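Local coordinates for protein sgbp-b (Bacteroides uniformis, PDB 7K44) that probably binds xyloglucan at the bacterial cell surface as a surface glycan-binding protein of a xyloglucan utilization locus, at residues F204-N216 against I373-I385. Numbering follows the deposited sequence.
Sequences FYPLENIVLNYDN and IEMYFDNFRVVKI. With CA (calcium ion), chain B.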
ATOM      1  N   PHE A 204      -7.876   7.635   6.524  1.00 23.99           N
ATOM      2  CA  PHE A 204      -8.211   6.780   5.397  1.00 23.42           C
ATOM      3  C   PHE A 204      -9.502   7.246   4.720  1.00 24.71           C
ATOM      4  O   PHE A 204     -10.420   7.770   5.358  1.00 24.16           O
ATOM      5  CB  PHE A 204      -8.357   5.339   5.897  1.00 22.80           C
ATOM      6  CG  PHE A 204      -8.472   4.331   4.802  1.00 21.92           C
ATOM      7  CD1 PHE A 204      -7.366   3.978   4.047  1.00 22.95           C
ATOM      8  CD2 PHE A 204      -9.683   3.718   4.544  1.00 24.19           C
ATOM      9  CE1 PHE A 204      -7.482   3.043   3.027  1.00 24.56           C
ATOM     10  CE2 PHE A 204      -9.808   2.793   3.531  1.00 25.37           C
ATOM     11  CZ  PHE A 204      -8.706   2.448   2.780  1.00 22.74           C
ATOM     12  N   TYR A 205      -9.557   7.074   3.402  1.00 23.12           N
ATOM     13  CA  TYR A 205     -10.711   7.456   2.596  1.00 23.22           C
ATOM     14  C   TYR A 205     -11.163   8.910   2.772  1.00 22.19           C
ATOM     15  O   TYR A 205     -12.321   9.169   3.127  1.00 24.52           O
ATOM     16  CB  TYR A 205     -11.871   6.488   2.786  1.00 24.63           C
ATOM     17  CG  TYR A 205     -12.460   6.087   1.456  1.00 27.49           C
ATOM     18  CD1 TYR A 205     -11.868   5.089   0.685  1.00 30.21           C
ATOM     19  CD2 TYR A 205     -13.572   6.740   0.952  1.00 28.13           C
ATOM     20  CE1 TYR A 205     -12.405   4.738  -0.553  1.00 34.29           C
ATOM     21  CE2 TYR A 205     -14.109   6.396  -0.286  1.00 30.47           C
ATOM     22  CZ  TYR A 205     -13.519   5.397  -1.024  1.00 35.12           C
ATOM     23  OH  TYR A 205     -14.048   5.057  -2.252  1.00 45.73           O
ATOM     24  N   PRO A 206     -10.279   9.884   2.512  1.00 20.89           N
ATOM     25  CA  PRO A 206     -10.557  11.312   2.790  1.00 20.03           C
ATOM     26  C   PRO A 206     -11.459  11.967   1.749  1.00 19.69           C
ATOM     27  O   PRO A 206     -11.088  12.903   1.012  1.00 23.04           O
ATOM     28  CB  PRO A 206      -9.152  11.920   2.816  1.00 21.95           C
ATOM     29  CG  PRO A 206      -8.380  11.089   1.849  1.00 21.39           C
ATOM     30  CD  PRO A 206      -8.909   9.678   2.002  1.00 21.50           C
ATOM     31  N   LEU A 207     -12.704  11.497   1.702  1.00 20.60           N
ATOM     32  CA  LEU A 207     -13.658  12.030   0.728  1.00 19.26           C
ATOM     33  C   LEU A 207     -13.915  13.518   0.920  1.00 21.67           C
ATOM     34  O   LEU A 207     -14.177  14.234  -0.054  1.00 22.49           O
ATOM     35  CB  LEU A 207     -14.987  11.286   0.831  1.00 27.01           C
ATOM     36  CG  LEU A 207     -15.013   9.866   0.286  1.00 32.31           C
ATOM     37  CD1 LEU A 207     -16.403   9.274   0.456  1.00 35.27           C
ATOM     38  CD2 LEU A 207     -14.597   9.881  -1.181  1.00 35.28           C
ATOM     39  N   GLU A 208     -13.869  13.993   2.166  1.00 22.05           N
ATOM     40  CA  GLU A 208     -14.106  15.401   2.441  1.00 26.19           C
ATOM     41  C   GLU A 208     -13.044  16.288   1.811  1.00 22.65           C
ATOM     42  O   GLU A 208     -13.275  17.492   1.640  1.00 24.34           O
ATOM     43  CB  GLU A 208     -14.143  15.608   3.956  1.00 22.67           C
ATOM     44  CG  GLU A 208     -15.360  14.984   4.641  1.00 27.86           C
ATOM     45  CD  GLU A 208     -15.132  13.547   5.097  1.00 26.38           C
ATOM     46  OE1 GLU A 208     -14.119  12.934   4.692  1.00 26.33           O
ATOM     47  OE2 GLU A 208     -15.967  13.025   5.873  1.00 32.36           O
ATOM     48  N   ASN A 209     -11.889  15.720   1.459  1.00 21.37           N
ATOM     49  CA  ASN A 209     -10.771  16.467   0.906  1.00 20.69           C
ATOM     50  C   ASN A 209     -10.716  16.423  -0.615  1.00 18.94           C
ATOM     51  O   ASN A 209      -9.778  16.967  -1.203  1.00 20.16           O
ATOM     52  CB  ASN A 209      -9.456  15.948   1.487  1.00 20.39           C
ATOM     53  CG  ASN A 209      -9.359  16.172   2.979  1.00 21.17           C
ATOM     54  OD1 ASN A 209     -10.173  15.642   3.748  1.00 24.74           O
ATOM     55  ND2 ASN A 209      -8.372  16.954   3.400  1.00 21.48           N
ATOM     56  N   ILE A 210     -11.718  15.819  -1.259  1.00 19.98           N
ATOM     57  CA  ILE A 210     -11.773  15.742  -2.715  1.00 19.27           C
ATOM     58  C   ILE A 210     -12.065  17.120  -3.295  1.00 19.83           C
ATOM     59  O   ILE A 210     -12.996  17.812  -2.852  1.00 21.99           O
ATOM     60  CB  ILE A 210     -12.849  14.729  -3.137  1.00 17.97           C
ATOM     61  CG1 ILE A 210     -12.376  13.301  -2.876  1.00 19.29           C
ATOM     62  CG2 ILE A 210     -13.221  14.902  -4.612  1.00 19.98           C
ATOM     63  CD1 ILE A 210     -11.334  12.808  -3.888  1.00 19.90           C
ATOM     64  N   VAL A 211     -11.261  17.527  -4.284  1.00 18.36           N
ATOM     65  CA  VAL A 211     -11.466  18.781  -5.008  1.00 17.56           C
ATOM     66  C   VAL A 211     -11.948  18.567  -6.436  1.00 19.55           C
ATOM     67  O   VAL A 211     -12.423  19.529  -7.071  1.00 20.23           O
ATOM     68  CB  VAL A 211     -10.211  19.680  -4.983  1.00 20.67           C
ATOM     69  CG1 VAL A 211      -9.789  19.944  -3.548  1.00 20.52           C
ATOM     70  CG2 VAL A 211      -9.066  19.045  -5.779  1.00 21.57           C
ATOM     71  N   LEU A 212     -11.844  17.350  -6.963  1.00 18.85           N
ATOM     72  CA  LEU A 212     -12.295  17.055  -8.321  1.00 18.56           C
ATOM     73  C   LEU A 212     -12.498  15.556  -8.435  1.00 20.34           C
ATOM     74  O   LEU A 212     -11.550  14.784  -8.253  1.00 19.20           O
ATOM     75  CB  LEU A 212     -11.263  17.513  -9.348  1.00 19.51           C
ATOM     76  CG  LEU A 212     -11.539  17.084 -10.794  1.00 18.22           C
ATOM     77  CD1 LEU A 212     -12.833  17.717 -11.339  1.00 20.56           C
ATOM     78  CD2 LEU A 212     -10.390  17.444 -11.710  1.00 19.65           C
ATOM     79  N   ASN A 213     -13.726  15.140  -8.749  1.00 19.40           N
ATOM     80  CA  ASN A 213     -13.985  13.722  -8.965  1.00 18.79           C
ATOM     81  C   ASN A 213     -14.810  13.428 -10.204  1.00 19.89           C
ATOM     82  O   ASN A 213     -15.162  12.267 -10.424  1.00 20.38           O
ATOM     83  CB  ASN A 213     -14.595  13.035  -7.723  1.00 19.84           C
ATOM     84  CG  ASN A 213     -15.998  13.502  -7.413  1.00 22.39           C
ATOM     85  OD1 ASN A 213     -16.623  14.223  -8.195  1.00 21.11           O
ATOM     86  ND2 ASN A 213     -16.498  13.095  -6.255  1.00 24.60           N
ATOM     87  N   TYR A 214     -15.132  14.434 -11.009  1.00 19.15           N
ATOM     88  CA  TYR A 214     -15.875  14.271 -12.257  1.00 19.99           C
ATOM     89  C   TYR A 214     -17.292  13.772 -12.049  1.00 23.80           C
ATOM     90  O   TYR A 214     -17.967  13.408 -13.027  1.00 23.78           O
ATOM     91  CB  TYR A 214     -15.138  13.380 -13.250  1.00 20.33           C
ATOM     92  CG  TYR A 214     -13.770  13.908 -13.622  1.00 20.09           C
ATOM     93  CD1 TYR A 214     -13.632  15.151 -14.229  1.00 18.99           C
ATOM     94  CD2 TYR A 214     -12.633  13.156 -13.389  1.00 20.06           C
ATOM     95  CE1 TYR A 214     -12.385  15.642 -14.589  1.00 19.57           C
ATOM     96  CE2 TYR A 214     -11.376  13.620 -13.744  1.00 18.90           C
ATOM     97  CZ  TYR A 214     -11.262  14.862 -14.351  1.00 19.43           C
ATOM     98  OH  TYR A 214     -10.045  15.358 -14.738  1.00 21.51           O
ATOM     99  N   ASP A 215     -17.749  13.731 -10.797  1.00 22.13           N
ATOM    100  CA  ASP A 215     -19.096  13.306 -10.475  1.00 22.13           C
ATOM    101  C   ASP A 215     -19.773  14.517  -9.830  1.00 23.61           C
ATOM    102  O   ASP A 215     -20.208  15.428 -10.548  1.00 26.93           O
ATOM    103  CB  ASP A 215     -19.068  12.028  -9.633  1.00 22.61           C
ATOM    104  CG  ASP A 215     -18.450  10.843 -10.389  1.00 23.98           C
ATOM    105  OD1 ASP A 215     -19.027  10.419 -11.409  1.00 26.27           O
ATOM    106  OD2 ASP A 215     -17.384  10.339  -9.975  1.00 22.69           O
ATOM    107  N   ASN A 216     -19.818  14.591  -8.505  1.00 24.34           N
ATOM    108  CA  ASN A 216     -20.453  15.704  -7.817  1.00 26.11           C
ATOM    109  C   ASN A 216     -19.502  16.850  -7.473  1.00 26.38           C
ATOM    110  O   ASN A 216     -19.977  17.921  -7.082  1.00 27.30           O
ATOM    111  CB  ASN A 216     -21.136  15.207  -6.536  1.00 29.28           C
ATOM    112  CG  ASN A 216     -20.182  14.470  -5.619  1.00 28.19           C
ATOM    113  OD1 ASN A 216     -19.407  13.621  -6.065  1.00 27.63           O
ATOM    114  ND2 ASN A 216     -20.235  14.785  -4.326  1.00 33.60           N
ATOM    115  N   ILE A 373      -0.713   5.769 -25.879  1.00 26.24           N
ATOM    116  CA  ILE A 373      -0.967   6.224 -24.517  1.00 24.19           C
ATOM    117  C   ILE A 373      -2.395   5.857 -24.139  1.00 24.24           C
ATOM    118  O   ILE A 373      -3.320   6.033 -24.939  1.00 25.42           O
ATOM    119  CB  ILE A 373      -0.776   7.753 -24.433  1.00 21.90           C
ATOM    120  CG1 ILE A 373       0.644   8.144 -24.844  1.00 25.25           C
ATOM    121  CG2 ILE A 373      -1.132   8.272 -23.032  1.00 23.75           C
ATOM    122  CD1 ILE A 373       1.746   7.539 -23.975  1.00 26.96           C
ATOM    123  N   GLU A 374      -2.581   5.366 -22.912  1.00 23.46           N
ATOM    124  CA  GLU A 374      -3.930   5.122 -22.406  1.00 22.73           C
ATOM    125  C   GLU A 374      -3.877   5.173 -20.885  1.00 24.38           C
ATOM    126  O   GLU A 374      -3.335   4.260 -20.253  1.00 24.25           O
ATOM    127  CB  GLU A 374      -4.471   3.777 -22.895  1.00 24.03           C
ATOM    128  CG  GLU A 374      -5.884   3.479 -22.396  1.00 26.85           C
ATOM    129  CD  GLU A 374      -6.333   2.051 -22.680  1.00 33.35           C
ATOM    130  OE1 GLU A 374      -5.621   1.328 -23.408  1.00 30.81           O
ATOM    131  OE2 GLU A 374      -7.390   1.644 -22.153  1.00 29.92           O
ATOM    132  N   MET A 375      -4.440   6.230 -20.305  1.00 21.70           N
ATOM    133  CA  MET A 375      -4.341   6.478 -18.872  1.00 24.33           C
ATOM    134  C   MET A 375      -5.639   7.105 -18.395  1.00 21.05           C
ATOM    135  O   MET A 375      -6.337   7.774 -19.163  1.00 23.42           O
ATOM    136  CB  MET A 375      -3.178   7.424 -18.561  1.00 29.52           C
ATOM    137  CG  MET A 375      -1.846   7.002 -19.156  1.00 35.32           C
ATOM    138  SD  MET A 375      -0.662   8.348 -19.087  1.00 33.65           S
ATOM    139  CE  MET A 375      -0.804   8.715 -17.353  1.00 32.78           C
ATOM    140  N   TYR A 376      -5.944   6.909 -17.115  1.00 19.30           N
ATOM    141  CA  TYR A 376      -7.184   7.368 -16.503  1.00 18.97           C
ATOM    142  C   TYR A 376      -6.876   8.030 -15.168  1.00 20.72           C
ATOM    143  O   TYR A 376      -5.970   7.605 -14.441  1.00 19.88           O
ATOM    144  CB  TYR A 376      -8.153   6.189 -16.272  1.00 20.68           C
ATOM    145  CG  TYR A 376      -8.403   5.373 -17.518  1.00 19.57           C
ATOM    146  CD1 TYR A 376      -7.519   4.380 -17.915  1.00 21.28           C
ATOM    147  CD2 TYR A 376      -9.500   5.635 -18.313  1.00 20.85           C
ATOM    148  CE1 TYR A 376      -7.734   3.653 -19.083  1.00 23.29           C
ATOM    149  CE2 TYR A 376      -9.734   4.907 -19.469  1.00 21.75           C
ATOM    150  CZ  TYR A 376      -8.842   3.929 -19.850  1.00 24.84           C
ATOM    151  OH  TYR A 376      -9.088   3.226 -21.015  1.00 26.26           O
ATOM    152  N   PHE A 377      -7.670   9.048 -14.834  1.00 17.50           N
ATOM    153  CA  PHE A 377      -7.439   9.892 -13.668  1.00 18.04           C
ATOM    154  C   PHE A 377      -8.752  10.129 -12.931  1.00 17.87           C
ATOM    155  O   PHE A 377      -9.800  10.329 -13.559  1.00 18.01           O
ATOM    156  CB  PHE A 377      -6.916  11.269 -14.111  1.00 18.22           C
ATOM    157  CG  PHE A 377      -5.588  11.232 -14.796  1.00 19.60           C
ATOM    158  CD1 PHE A 377      -5.496  11.033 -16.164  1.00 22.79           C
ATOM    159  CD2 PHE A 377      -4.421  11.408 -14.063  1.00 22.12           C
ATOM    160  CE1 PHE A 377      -4.256  11.006 -16.783  1.00 22.55           C
ATOM    161  CE2 PHE A 377      -3.186  11.373 -14.681  1.00 24.12           C
ATOM    162  CZ  PHE A 377      -3.109  11.165 -16.039  1.00 25.39           C
ATOM    163  N   ASP A 378      -8.694  10.168 -11.598  1.00 17.10           N
ATOM    164  CA  ASP A 378      -9.882  10.435 -10.798  1.00 17.56           C
ATOM    165  C   ASP A 378      -9.467  10.843  -9.394  1.00 17.81           C
ATOM    166  O   ASP A 378      -8.318  10.660  -8.970  1.00 17.12           O
ATOM    167  CB  ASP A 378     -10.778   9.186 -10.736  1.00 18.54           C
ATOM    168  CG  ASP A 378     -12.263   9.493 -10.467  1.00 19.77           C
ATOM    169  OD1 ASP A 378     -12.684  10.650 -10.213  1.00 19.63           O
ATOM    170  OD2 ASP A 378     -13.026   8.501 -10.515  1.00 21.45           O
ATOM    171  N   ASN A 379     -10.440  11.383  -8.664  1.00 17.40           N
ATOM    172  CA  ASN A 379     -10.352  11.557  -7.210  1.00 18.86           C
ATOM    173  C   ASN A 379      -9.146  12.393  -6.782  1.00 17.78           C
ATOM    174  O   ASN A 379      -8.313  11.952  -5.995  1.00 19.22           O
ATOM    175  CB  ASN A 379     -10.394  10.210  -6.487  1.00 19.03           C
ATOM    176  CG  ASN A 379     -11.790   9.634  -6.430  1.00 20.48           C
ATOM    177  OD1 ASN A 379     -12.771  10.368  -6.539  1.00 21.71           O
ATOM    178  ND2 ASN A 379     -11.886   8.321  -6.227  1.00 22.34           N
ATOM    179  N   PHE A 380      -9.079  13.625  -7.293  1.00 16.96           N
ATOM    180  CA  PHE A 380      -8.059  14.559  -6.835  1.00 16.96           C
ATOM    181  C   PHE A 380      -8.456  15.095  -5.462  1.00 19.91           C
ATOM    182  O   PHE A 380      -9.582  15.567  -5.268  1.00 19.26           O
ATOM    183  CB  PHE A 380      -7.895  15.713  -7.826  1.00 17.63           C
ATOM    184  CG  PHE A 380      -7.393  15.295  -9.179  1.00 18.51           C
ATOM    185  CD1 PHE A 380      -8.267  14.807 -10.140  1.00 20.13           C
ATOM    186  CD2 PHE A 380      -6.054  15.408  -9.496  1.00 19.75           C
ATOM    187  CE1 PHE A 380      -7.812  14.428 -11.404  1.00 20.39           C
ATOM    188  CE2 PHE A 380      -5.581  15.030 -10.753  1.00 20.52           C
ATOM    189  CZ  PHE A 380      -6.459  14.534 -11.702  1.00 20.22           C
ATOM    190  N   ARG A 381      -7.532  15.012  -4.505  1.00 21.12           N
ATOM    191  CA  ARG A 381      -7.771  15.471  -3.143  1.00 19.40           C
ATOM    192  C   ARG A 381      -6.538  16.204  -2.642  1.00 20.04           C
ATOM    193  O   ARG A 381      -5.428  15.978  -3.128  1.00 21.90           O
ATOM    194  CB  ARG A 381      -8.132  14.324  -2.183  1.00 19.80           C
ATOM    195  CG  ARG A 381      -7.093  13.207  -2.065  1.00 22.08           C
ATOM    196  CD  ARG A 381      -7.428  12.016  -2.939  1.00 21.29           C
ATOM    197  NE  ARG A 381      -6.604  10.836  -2.644  1.00 19.44           N
ATOM    198  CZ  ARG A 381      -6.545   9.767  -3.431  1.00 19.70           C
ATOM    199  NH1 ARG A 381      -5.768   8.725  -3.097  1.00 19.59           N
ATOM    200  NH2 ARG A 381      -7.279   9.720  -4.550  1.00 20.26           N
ATOM    201  N   VAL A 382      -6.745  17.113  -1.690  1.00 19.16           N
ATOM    202  CA  VAL A 382      -5.648  17.802  -1.006  1.00 20.29           C
ATOM    203  C   VAL A 382      -5.613  17.285   0.424  1.00 20.33           C
ATOM    204  O   VAL A 382      -6.595  17.437   1.165  1.00 21.30           O
ATOM    205  CB  VAL A 382      -5.811  19.330  -1.032  1.00 19.52           C
ATOM    206  CG1 VAL A 382      -4.649  19.968  -0.265  1.00 20.34           C
ATOM    207  CG2 VAL A 382      -5.876  19.852  -2.460  1.00 19.33           C
ATOM    208  N   VAL A 383      -4.479  16.684   0.816  1.00 19.33           N
ATOM    209  CA  VAL A 383      -4.374  15.966   2.082  1.00 19.50           C
ATOM    210  C   VAL A 383      -3.021  16.235   2.724  1.00 20.04           C
ATOM    211  O   VAL A 383      -2.050  16.597   2.062  1.00 20.88           O
ATOM    212  CB  VAL A 383      -4.557  14.441   1.902  1.00 20.52           C
ATOM    213  CG1 VAL A 383      -5.985  14.099   1.485  1.00 20.38           C
ATOM    214  CG2 VAL A 383      -3.544  13.898   0.915  1.00 22.07           C
ATOM    215  N   LYS A 384      -2.955  15.990   4.032  1.00 22.31           N
ATOM    216  CA  LYS A 384      -1.692  16.122   4.741  1.00 26.73           C
ATOM    217  C   LYS A 384      -0.755  14.984   4.365  1.00 26.56           C
ATOM    218  O   LYS A 384      -1.181  13.838   4.168  1.00 28.76           O
ATOM    219  CB  LYS A 384      -1.950  16.118   6.246  1.00 27.20           C
ATOM    220  CG  LYS A 384      -2.510  17.437   6.734  1.00 31.99           C
ATOM    221  CD  LYS A 384      -2.692  17.504   8.239  1.00 36.19           C
ATOM    222  CE  LYS A 384      -3.133  18.908   8.647  1.00 38.20           C
ATOM    223  NZ  LYS A 384      -3.617  18.978  10.058  1.00 42.92           N
ATOM    224  N   ILE A 385       0.526  15.311   4.248  1.00 28.44           N
ATOM    225  CA  ILE A 385       1.571  14.309   4.086  1.00 37.57           C
ATOM    226  C   ILE A 385       1.895  13.710   5.455  1.00 39.48           C
ATOM    227  O   ILE A 385       1.980  12.493   5.610  1.00 50.66           O
ATOM    228  CB  ILE A 385       2.835  14.918   3.445  1.00 43.08           C
ATOM    229  CG1 ILE A 385       2.501  15.630   2.130  1.00 33.01           C
ATOM    230  CG2 ILE A 385       3.895  13.843   3.234  1.00 45.56           C
ATOM    231  CD1 ILE A 385       3.549  16.656   1.722  1.00 35.57           C
TER
HETATM  232 CA    CA B 401     -15.100   9.838 -10.317  1.00 20.01          CA
HETATM  233  O   HOH W   1     -14.784  11.264  -4.701  1.00 24.73           O
HETATM  234  O   HOH W   2     -14.992   9.820  -7.911  1.00 21.32           O
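A classic beta bulge sets V211 and L212 across from the single residue F380, where the short strand 210-212 joins the long antiparallel strand 371-384 of the C-terminal, xyloglucan-binding domain. F380 O takes the V211 N-H at 2.8 Å and a weaker, longer bond from L212 N; F380 N returns a bond to L212 O. This is the tight part. L212 lies alongside F380, its CG turned opposite the backbone N (chi1 172°), which brings CD2 to 3.7 Å from F380 CD1, while L360 touches the phenylalanine from strand 357-364. Toward the chain end, N209 grips V382 twice: its O accepts from V382 N, and ND2 gives a bond of 2.9 Å to V382 O, in the planes of both amide and carbonyl. Were N209 an alanine, CB could still meet V383 CG1, but V382 O would probably lose its side-chain donor.

Past the bulge, the looser, more solvent-open side is bridged by water and calcium. N379 OD1 accepts from two waters, one of which also takes the N-H of N213 ND2. The second water binds the calcium, as do N213 O, D215 OD2 and the backbone oxygens of D241 and K243; D378 chelates it through OD1 and OD2, OD2 lying 2.5 Å from the metal.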